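Local coordinates for toluene, o-xylene monooxygenase oxygenase subunit (Pseudomonas stutzeri, PDB 2INC), which probably serves as one subunit of the multi-protein oxygenase that hydroxylates toluene and o-xylene, at residues R17-H29 with N66-T78. Residues are numbered along the deposited sequence; the frame is centred on the assembly and turned at random.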
ATOM      1  N   ARG B  17      12.491 -18.956 -13.704  1.00 64.36           N
ATOM      2  CA  ARG B  17      12.677 -18.021 -12.591  1.00 60.47           C
ATOM      3  C   ARG B  17      11.773 -18.389 -11.394  1.00 56.25           C
ATOM      4  O   ARG B  17      10.579 -18.620 -11.583  1.00 55.86           O
ATOM      5  CB  ARG B  17      12.357 -16.608 -13.111  1.00 60.89           C
ATOM      6  CG  ARG B  17      12.197 -15.518 -12.065  1.00 64.92           C
ATOM      7  CD  ARG B  17      10.999 -14.562 -12.369  1.00 70.21           C
ATOM      8  NE  ARG B  17       9.689 -15.212 -12.193  1.00 73.38           N
ATOM      9  CZ  ARG B  17       8.910 -15.124 -11.109  1.00 74.73           C
ATOM     10  NH1 ARG B  17       9.275 -14.395 -10.050  1.00 74.74           N
ATOM     11  NH2 ARG B  17       7.752 -15.777 -11.086  1.00 74.91           N
ATOM     12  N   PRO B  18      12.359 -18.526 -10.178  1.00 52.31           N
ATOM     13  CA  PRO B  18      11.562 -18.873  -8.989  1.00 48.69           C
ATOM     14  C   PRO B  18      10.380 -17.962  -8.668  1.00 44.85           C
ATOM     15  O   PRO B  18      10.466 -16.764  -8.751  1.00 43.44           O
ATOM     16  CB  PRO B  18      12.602 -18.881  -7.855  1.00 48.85           C
ATOM     17  CG  PRO B  18      13.879 -19.269  -8.576  1.00 50.44           C
ATOM     18  CD  PRO B  18      13.802 -18.493  -9.866  1.00 51.28           C
ATOM     19  N   SER B  19       9.275 -18.569  -8.276  1.00 42.77           N
ATOM     20  CA  SER B  19       8.096 -17.856  -7.826  1.00 40.85           C
ATOM     21  C   SER B  19       8.347 -17.248  -6.447  1.00 39.60           C
ATOM     22  O   SER B  19       9.214 -17.682  -5.756  1.00 38.04           O
ATOM     23  CB  SER B  19       6.971 -18.856  -7.709  1.00 40.78           C
ATOM     24  OG  SER B  19       7.276 -19.808  -6.691  1.00 43.21           O
ATOM     25  N   GLU B  20       7.532 -16.284  -6.060  1.00 39.33           N
ATOM     26  CA  GLU B  20       7.531 -15.731  -4.710  1.00 37.42           C
ATOM     27  C   GLU B  20       7.422 -16.886  -3.705  1.00 36.79           C
ATOM     28  O   GLU B  20       8.167 -16.896  -2.730  1.00 34.27           O
ATOM     29  CB  GLU B  20       6.357 -14.760  -4.542  1.00 38.32           C
ATOM     30  CG  GLU B  20       6.034 -14.357  -3.060  1.00 39.32           C
ATOM     31  CD  GLU B  20       4.735 -13.557  -2.948  1.00 41.04           C
ATOM     32  OE1 GLU B  20       3.819 -13.747  -3.802  1.00 45.59           O
ATOM     33  OE2 GLU B  20       4.594 -12.765  -1.995  1.00 39.68           O
ATOM     34  N   TYR B  21       6.557 -17.880  -3.994  1.00 34.31           N
ATOM     35  CA  TYR B  21       6.380 -19.039  -3.122  1.00 34.70           C
ATOM     36  C   TYR B  21       7.730 -19.719  -2.865  1.00 35.57           C
ATOM     37  O   TYR B  21       8.079 -20.012  -1.715  1.00 33.64           O
ATOM     38  CB  TYR B  21       5.311 -20.021  -3.619  1.00 33.42           C
ATOM     39  CG  TYR B  21       5.278 -21.328  -2.864  1.00 35.54           C
ATOM     40  CD1 TYR B  21       4.762 -21.399  -1.563  1.00 35.51           C
ATOM     41  CD2 TYR B  21       5.787 -22.498  -3.442  1.00 36.37           C
ATOM     42  CE1 TYR B  21       4.730 -22.603  -0.889  1.00 36.75           C
ATOM     43  CE2 TYR B  21       5.764 -23.695  -2.782  1.00 37.01           C
ATOM     44  CZ  TYR B  21       5.275 -23.750  -1.493  1.00 35.46           C
ATOM     45  OH  TYR B  21       5.257 -24.952  -0.845  1.00 32.18           O
ATOM     46  N   GLU B  22       8.456 -20.049  -3.933  1.00 36.06           N
ATOM     47  CA  GLU B  22       9.760 -20.674  -3.751  1.00 37.58           C
ATOM     48  C   GLU B  22      10.769 -19.785  -3.037  1.00 36.38           C
ATOM     49  O   GLU B  22      11.518 -20.259  -2.159  1.00 37.71           O
ATOM     50  CB  GLU B  22      10.304 -21.150  -5.089  1.00 38.45           C
ATOM     51  CG  GLU B  22       9.519 -22.340  -5.616  1.00 43.28           C
ATOM     52  CD  GLU B  22       9.889 -22.678  -7.048  1.00 52.07           C
ATOM     53  OE1 GLU B  22       9.766 -21.784  -7.941  1.00 53.28           O
ATOM     54  OE2 GLU B  22      10.287 -23.850  -7.268  1.00 54.65           O
ATOM     55  N   VAL B  23      10.775 -18.501  -3.371  1.00 36.36           N
ATOM     56  CA  VAL B  23      11.722 -17.568  -2.767  1.00 35.37           C
ATOM     57  C   VAL B  23      11.582 -17.503  -1.248  1.00 35.61           C
ATOM     58  O   VAL B  23      12.587 -17.438  -0.552  1.00 35.25           O
ATOM     59  CB  VAL B  23      11.546 -16.140  -3.335  1.00 35.44           C
ATOM     60  CG1 VAL B  23      12.297 -15.075  -2.480  1.00 36.06           C
ATOM     61  CG2 VAL B  23      12.008 -16.126  -4.801  1.00 37.03           C
ATOM     62  N   VAL B  24      10.352 -17.506  -0.745  1.00 34.27           N
ATOM     63  CA  VAL B  24      10.158 -17.268   0.711  1.00 34.40           C
ATOM     64  C   VAL B  24       9.872 -18.504   1.538  1.00 33.43           C
ATOM     65  O   VAL B  24       9.754 -18.382   2.781  1.00 34.73           O
ATOM     66  CB  VAL B  24       9.025 -16.249   0.969  1.00 34.07           C
ATOM     67  CG1 VAL B  24       9.257 -14.946   0.163  1.00 31.75           C
ATOM     68  CG2 VAL B  24       7.657 -16.840   0.544  1.00 33.97           C
ATOM     69  N   SER B  25       9.785 -19.677   0.896  1.00 33.90           N
ATOM     70  CA  SER B  25       9.293 -20.911   1.565  1.00 35.09           C
ATOM     71  C   SER B  25      10.261 -22.064   1.650  1.00 35.27           C
ATOM     72  O   SER B  25      10.028 -22.999   2.447  1.00 35.28           O
ATOM     73  CB  SER B  25       8.013 -21.448   0.910  1.00 34.76           C
ATOM     74  OG  SER B  25       7.118 -20.377   0.708  1.00 33.93           O
ATOM     75  N   THR B  26      11.297 -22.060   0.799  1.00 35.06           N
ATOM     76  CA  THR B  26      12.078 -23.272   0.624  1.00 33.71           C
ATOM     77  C   THR B  26      13.363 -23.318   1.451  1.00 33.30           C
ATOM     78  O   THR B  26      14.067 -22.309   1.593  1.00 32.99           O
ATOM     79  CB  THR B  26      12.422 -23.514  -0.877  1.00 34.87           C
ATOM     80  OG1 THR B  26      13.061 -22.342  -1.398  1.00 35.81           O
ATOM     81  CG2 THR B  26      11.147 -23.712  -1.660  1.00 34.41           C
ATOM     82  N   ASN B  27      13.657 -24.507   1.974  1.00 31.98           N
ATOM     83  CA  ASN B  27      14.964 -24.820   2.518  1.00 32.47           C
ATOM     84  C   ASN B  27      15.270 -23.934   3.661  1.00 33.01           C
ATOM     85  O   ASN B  27      16.429 -23.458   3.770  1.00 33.40           O
ATOM     86  CB  ASN B  27      16.061 -24.687   1.446  1.00 33.42           C
ATOM     87  CG  ASN B  27      15.980 -25.803   0.422  1.00 36.00           C
ATOM     88  OD1 ASN B  27      16.918 -26.564   0.243  1.00 43.44           O
ATOM     89  ND2 ASN B  27      14.841 -25.936  -0.209  1.00 31.65           N
ATOM     90  N   LEU B  28      14.277 -23.740   4.563  1.00 31.45           N
ATOM     91  CA  LEU B  28      14.464 -22.789   5.677  1.00 30.41           C
ATOM     92  C   LEU B  28      14.801 -23.416   7.026  1.00 30.31           C
ATOM     93  O   LEU B  28      15.320 -22.713   7.890  1.00 29.54           O
ATOM     94  CB  LEU B  28      13.191 -21.878   5.860  1.00 30.62           C
ATOM     95  CG  LEU B  28      12.760 -21.163   4.563  1.00 30.46           C
ATOM     96  CD1 LEU B  28      11.512 -20.437   4.735  1.00 32.41           C
ATOM     97  CD2 LEU B  28      13.876 -20.221   4.081  1.00 31.09           C
ATOM     98  N   HIS B  29      14.477 -24.701   7.247  1.00 31.15           N
ATOM     99  CA  HIS B  29      14.830 -25.338   8.512  1.00 31.78           C
ATOM    100  C   HIS B  29      16.313 -25.611   8.455  1.00 32.78           C
ATOM    101  O   HIS B  29      16.826 -26.068   7.421  1.00 32.08           O
ATOM    102  CB  HIS B  29      14.087 -26.645   8.742  1.00 32.17           C
ATOM    103  CG  HIS B  29      12.628 -26.445   9.013  1.00 33.83           C
ATOM    104  ND1 HIS B  29      11.678 -27.421   8.801  1.00 37.73           N
ATOM    105  CD2 HIS B  29      11.969 -25.381   9.522  1.00 32.98           C
ATOM    106  CE1 HIS B  29      10.490 -26.951   9.122  1.00 31.72           C
ATOM    107  NE2 HIS B  29      10.639 -25.720   9.582  1.00 35.82           N
ATOM    108  N   ASN B  66      12.823 -31.310   1.320  1.00 34.97           N
ATOM    109  CA  ASN B  66      12.779 -29.912   0.824  1.00 35.44           C
ATOM    110  C   ASN B  66      12.242 -29.683  -0.583  1.00 35.84           C
ATOM    111  O   ASN B  66      11.866 -28.550  -0.889  1.00 36.03           O
ATOM    112  CB  ASN B  66      14.103 -29.161   0.989  1.00 33.42           C
ATOM    113  CG  ASN B  66      14.332 -28.639   2.451  1.00 38.13           C
ATOM    114  OD1 ASN B  66      13.495 -27.944   3.060  1.00 34.75           O
ATOM    115  ND2 ASN B  66      15.497 -28.937   2.962  1.00 36.33           N
ATOM    116  N   ALA B  67      12.217 -30.736  -1.421  1.00 35.84           N
ATOM    117  CA  ALA B  67      11.584 -30.663  -2.730  1.00 37.30           C
ATOM    118  C   ALA B  67      10.049 -30.510  -2.687  1.00 36.58           C
ATOM    119  O   ALA B  67       9.444 -30.184  -3.690  1.00 35.60           O
ATOM    120  CB  ALA B  67      11.952 -31.862  -3.601  1.00 37.34           C
ATOM    121  N   PHE B  68       9.429 -30.730  -1.538  1.00 35.23           N
ATOM    122  CA  PHE B  68       7.989 -30.627  -1.461  1.00 34.53           C
ATOM    123  C   PHE B  68       7.500 -29.221  -1.781  1.00 35.41           C
ATOM    124  O   PHE B  68       8.090 -28.225  -1.342  1.00 34.17           O
ATOM    125  CB  PHE B  68       7.484 -31.007  -0.044  1.00 35.75           C
ATOM    126  CG  PHE B  68       5.982 -30.853   0.113  1.00 36.98           C
ATOM    127  CD1 PHE B  68       5.111 -31.750  -0.517  1.00 36.23           C
ATOM    128  CD2 PHE B  68       5.431 -29.775   0.839  1.00 35.14           C
ATOM    129  CE1 PHE B  68       3.703 -31.592  -0.425  1.00 34.34           C
ATOM    130  CE2 PHE B  68       4.039 -29.631   0.957  1.00 36.44           C
ATOM    131  CZ  PHE B  68       3.178 -30.517   0.344  1.00 35.10           C
ATOM    132  N   ARG B  69       6.397 -29.147  -2.532  1.00 36.18           N
ATOM    133  CA  ARG B  69       5.789 -27.885  -2.927  1.00 36.40           C
ATOM    134  C   ARG B  69       4.286 -27.964  -2.646  1.00 37.28           C
ATOM    135  O   ARG B  69       3.620 -28.880  -3.124  1.00 36.97           O
ATOM    136  CB  ARG B  69       6.055 -27.592  -4.425  1.00 37.32           C
ATOM    137  CG  ARG B  69       7.539 -27.539  -4.815  1.00 38.13           C
ATOM    138  CD  ARG B  69       8.152 -26.234  -4.283  1.00 35.80           C
ATOM    139  NE  ARG B  69       9.595 -26.073  -4.604  1.00 35.88           N
ATOM    140  CZ  ARG B  69      10.599 -26.475  -3.821  1.00 34.93           C
ATOM    141  NH1 ARG B  69      11.859 -26.260  -4.195  1.00 39.34           N
ATOM    142  NH2 ARG B  69      10.391 -27.088  -2.667  1.00 34.55           N
ATOM    143  N   ASP B  70       3.755 -27.009  -1.868  1.00 36.46           N
ATOM    144  CA  ASP B  70       2.301 -26.809  -1.688  1.00 37.12           C
ATOM    145  C   ASP B  70       1.654 -26.559  -3.045  1.00 37.72           C
ATOM    146  O   ASP B  70       2.025 -25.590  -3.715  1.00 37.15           O
ATOM    147  CB  ASP B  70       2.054 -25.560  -0.828  1.00 36.37           C
ATOM    148  CG  ASP B  70       0.570 -25.249  -0.613  1.00 40.79           C
ATOM    149  OD1 ASP B  70       0.252 -24.209   0.056  1.00 37.64           O
ATOM    150  OD2 ASP B  70      -0.286 -26.052  -1.062  1.00 42.53           O
ATOM    151  N   PRO B  71       0.666 -27.409  -3.440  1.00 38.15           N
ATOM    152  CA  PRO B  71      -0.031 -27.197  -4.728  1.00 38.99           C
ATOM    153  C   PRO B  71      -0.805 -25.870  -4.812  1.00 39.06           C
ATOM    154  O   PRO B  71      -0.957 -25.320  -5.915  1.00 38.79           O
ATOM    155  CB  PRO B  71      -0.973 -28.430  -4.830  1.00 39.54           C
ATOM    156  CG  PRO B  71      -1.167 -28.887  -3.437  1.00 39.48           C
ATOM    157  CD  PRO B  71       0.169 -28.622  -2.746  1.00 37.85           C
ATOM    158  N   ASP B  72      -1.253 -25.322  -3.666  1.00 37.99           N
ATOM    159  CA  ASP B  72      -1.870 -24.002  -3.647  1.00 37.18           C
ATOM    160  C   ASP B  72      -0.822 -22.863  -3.556  1.00 36.82           C
ATOM    161  O   ASP B  72      -1.156 -21.718  -3.738  1.00 37.75           O
ATOM    162  CB  ASP B  72      -2.867 -23.889  -2.459  1.00 38.34           C
ATOM    163  CG  ASP B  72      -4.155 -24.704  -2.674  1.00 39.82           C
ATOM    164  OD1 ASP B  72      -4.093 -25.963  -2.659  1.00 42.62           O
ATOM    165  OD2 ASP B  72      -5.232 -24.093  -2.850  1.00 44.32           O
ATOM    166  N   GLN B  73       0.438 -23.182  -3.264  1.00 36.57           N
ATOM    167  CA  GLN B  73       1.533 -22.194  -3.230  1.00 36.46           C
ATOM    168  C   GLN B  73       1.299 -21.056  -2.252  1.00 34.46           C
ATOM    169  O   GLN B  73       1.700 -19.929  -2.485  1.00 34.71           O
ATOM    170  CB  GLN B  73       1.827 -21.633  -4.632  1.00 36.97           C
ATOM    171  CG  GLN B  73       2.269 -22.748  -5.567  1.00 42.44           C
ATOM    172  CD  GLN B  73       2.762 -22.300  -6.926  1.00 51.84           C
ATOM    173  OE1 GLN B  73       2.549 -23.011  -7.918  1.00 59.26           O
ATOM    174  NE2 GLN B  73       3.414 -21.139  -7.002  1.00 54.06           N
ATOM    175  N   LEU B  74       0.674 -21.349  -1.126  1.00 32.63           N
ATOM    176  CA  LEU B  74       0.298 -20.282  -0.221  1.00 33.68           C
ATOM    177  C   LEU B  74       1.538 -19.702   0.411  1.00 32.15           C
ATOM    178  O   LEU B  74       2.473 -20.429   0.770  1.00 34.48           O
ATOM    179  CB  LEU B  74      -0.569 -20.831   0.920  1.00 33.50           C
ATOM    180  CG  LEU B  74      -2.033 -21.036   0.627  1.00 36.16           C
ATOM    181  CD1 LEU B  74      -2.653 -21.611   1.967  1.00 40.61           C
ATOM    182  CD2 LEU B  74      -2.627 -19.681   0.301  1.00 40.38           C
ATOM    183  N   VAL B  75       1.519 -18.390   0.559  1.00 32.56           N
ATOM    184  CA  VAL B  75       2.464 -17.700   1.393  1.00 31.87           C
ATOM    185  C   VAL B  75       1.614 -16.842   2.293  1.00 32.13           C
ATOM    186  O   VAL B  75       0.422 -16.699   2.069  1.00 33.19           O
ATOM    187  CB  VAL B  75       3.483 -16.821   0.624  1.00 30.50           C
ATOM    188  CG1 VAL B  75       4.325 -17.710  -0.347  1.00 32.67           C
ATOM    189  CG2 VAL B  75       2.813 -15.648  -0.124  1.00 29.30           C
ATOM    190  N   TYR B  76       2.245 -16.275   3.293  1.00 31.87           N
ATOM    191  CA  TYR B  76       1.516 -15.481   4.262  1.00 32.31           C
ATOM    192  C   TYR B  76       0.700 -14.385   3.578  1.00 33.17           C
ATOM    193  O   TYR B  76      -0.469 -14.174   3.909  1.00 34.23           O
ATOM    194  CB  TYR B  76       2.514 -14.858   5.169  1.00 31.62           C
ATOM    195  CG  TYR B  76       1.911 -13.976   6.251  1.00 31.33           C
ATOM    196  CD1 TYR B  76       1.700 -12.598   6.019  1.00 28.35           C
ATOM    197  CD2 TYR B  76       1.604 -14.520   7.489  1.00 31.01           C
ATOM    198  CE1 TYR B  76       1.131 -11.779   7.023  1.00 30.18           C
ATOM    199  CE2 TYR B  76       1.107 -13.724   8.524  1.00 30.26           C
ATOM    200  CZ  TYR B  76       0.880 -12.359   8.284  1.00 29.95           C
ATOM    201  OH  TYR B  76       0.380 -11.639   9.370  1.00 30.45           O
ATOM    202  N   ARG B  77       1.294 -13.708   2.592  1.00 32.94           N
ATOM    203  CA  ARG B  77       0.624 -12.585   1.961  1.00 32.71           C
ATOM    204  C   ARG B  77      -0.642 -13.053   1.248  1.00 32.88           C
ATOM    205  O   ARG B  77      -1.678 -12.384   1.310  1.00 33.48           O
ATOM    206  CB  ARG B  77       1.582 -11.886   0.998  1.00 34.23           C
ATOM    207  CG  ARG B  77       1.012 -10.648   0.370  1.00 34.65           C
ATOM    208  CD  ARG B  77       2.039 -10.139  -0.678  1.00 36.51           C
ATOM    209  NE  ARG B  77       2.143 -11.054  -1.818  1.00 37.43           N
ATOM    210  CZ  ARG B  77       1.268 -11.122  -2.825  1.00 42.19           C
ATOM    211  NH1 ARG B  77       0.200 -10.309  -2.875  1.00 41.69           N
ATOM    212  NH2 ARG B  77       1.468 -11.983  -3.823  1.00 39.99           N
ATOM    213  N   THR B  78      -0.546 -14.199   0.563  1.00 33.55           N
ATOM    214  CA  THR B  78      -1.672 -14.667  -0.261  1.00 33.84           C
ATOM    215  C   THR B  78      -2.711 -15.403   0.636  1.00 33.31           C
ATOM    216  O   THR B  78      -3.906 -15.338   0.375  1.00 31.97           O
ATOM    217  CB  THR B  78      -1.213 -15.473  -1.451  1.00 34.15           C
ATOM    218  OG1 THR B  78      -0.382 -16.538  -1.009  1.00 33.28           O
ATOM    219  CG2 THR B  78      -0.399 -14.600  -2.424  1.00 33.91           C
TER
HETATM  220  O   HOH W   1       4.811 -20.521   2.171  1.00 37.37           O
HETATM  221  O   HOH W   2      11.562 -26.654   1.377  1.00 34.90           O
HETATM  222  O   HOH W   3      14.181 -26.884  -2.495  1.00 40.20           O
HETATM  223  O   HOH W   4      13.394 -26.903   5.309  1.00 30.06           O
HETATM  224  O   HOH W   5      16.896 -27.036   4.873  1.00 40.13           O
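The short N-terminal helix 20-25 packs against the loop that leads into helix 76-99, with the Tyr21 ring against the type I turn Asp70-Gln73. Gln73 CA sits over one ring face in a CH-pi contact, 3.9 Å from the Tyr21 ring centroid, while Leu74 O and Arg69 CD come in at the edge. Tyr21 CG stands opposite the backbone N (chi1 170°), which sends the ring across to the loop, where Asp70 N donates to Tyr21 OH at 2.7 Å. A phenylalanine here would probably keep much of the ring packing but leave Asp70 N without that acceptor. Val75 CG1 fills in beside Tyr21 CD1 and touches Val24 CG2 at 3.6 Å. Arg77 grips Glu20 side-on, the two flat groups nearly coplanar: Arg77 NH2 donates to Glu20 OE1 at 2.9 Å and Arg77 NE to Glu20 OE2 at 3.0 Å, both almost straight onto syn lone pairs. Thr26 CG2 rests over the centre of the Arg69 guanidinium. The Asn27 and Asn66 amides stack, planes 24° apart, and one water links Asn27 N to Asn66 O and OD1. Glu22, in a capping box with Ser19, makes a long salt bridge to Arg69 and another to Arg16. Tyr21 and Asp70 also touch helix 142-172, and Phe68 reaches helix 241-268.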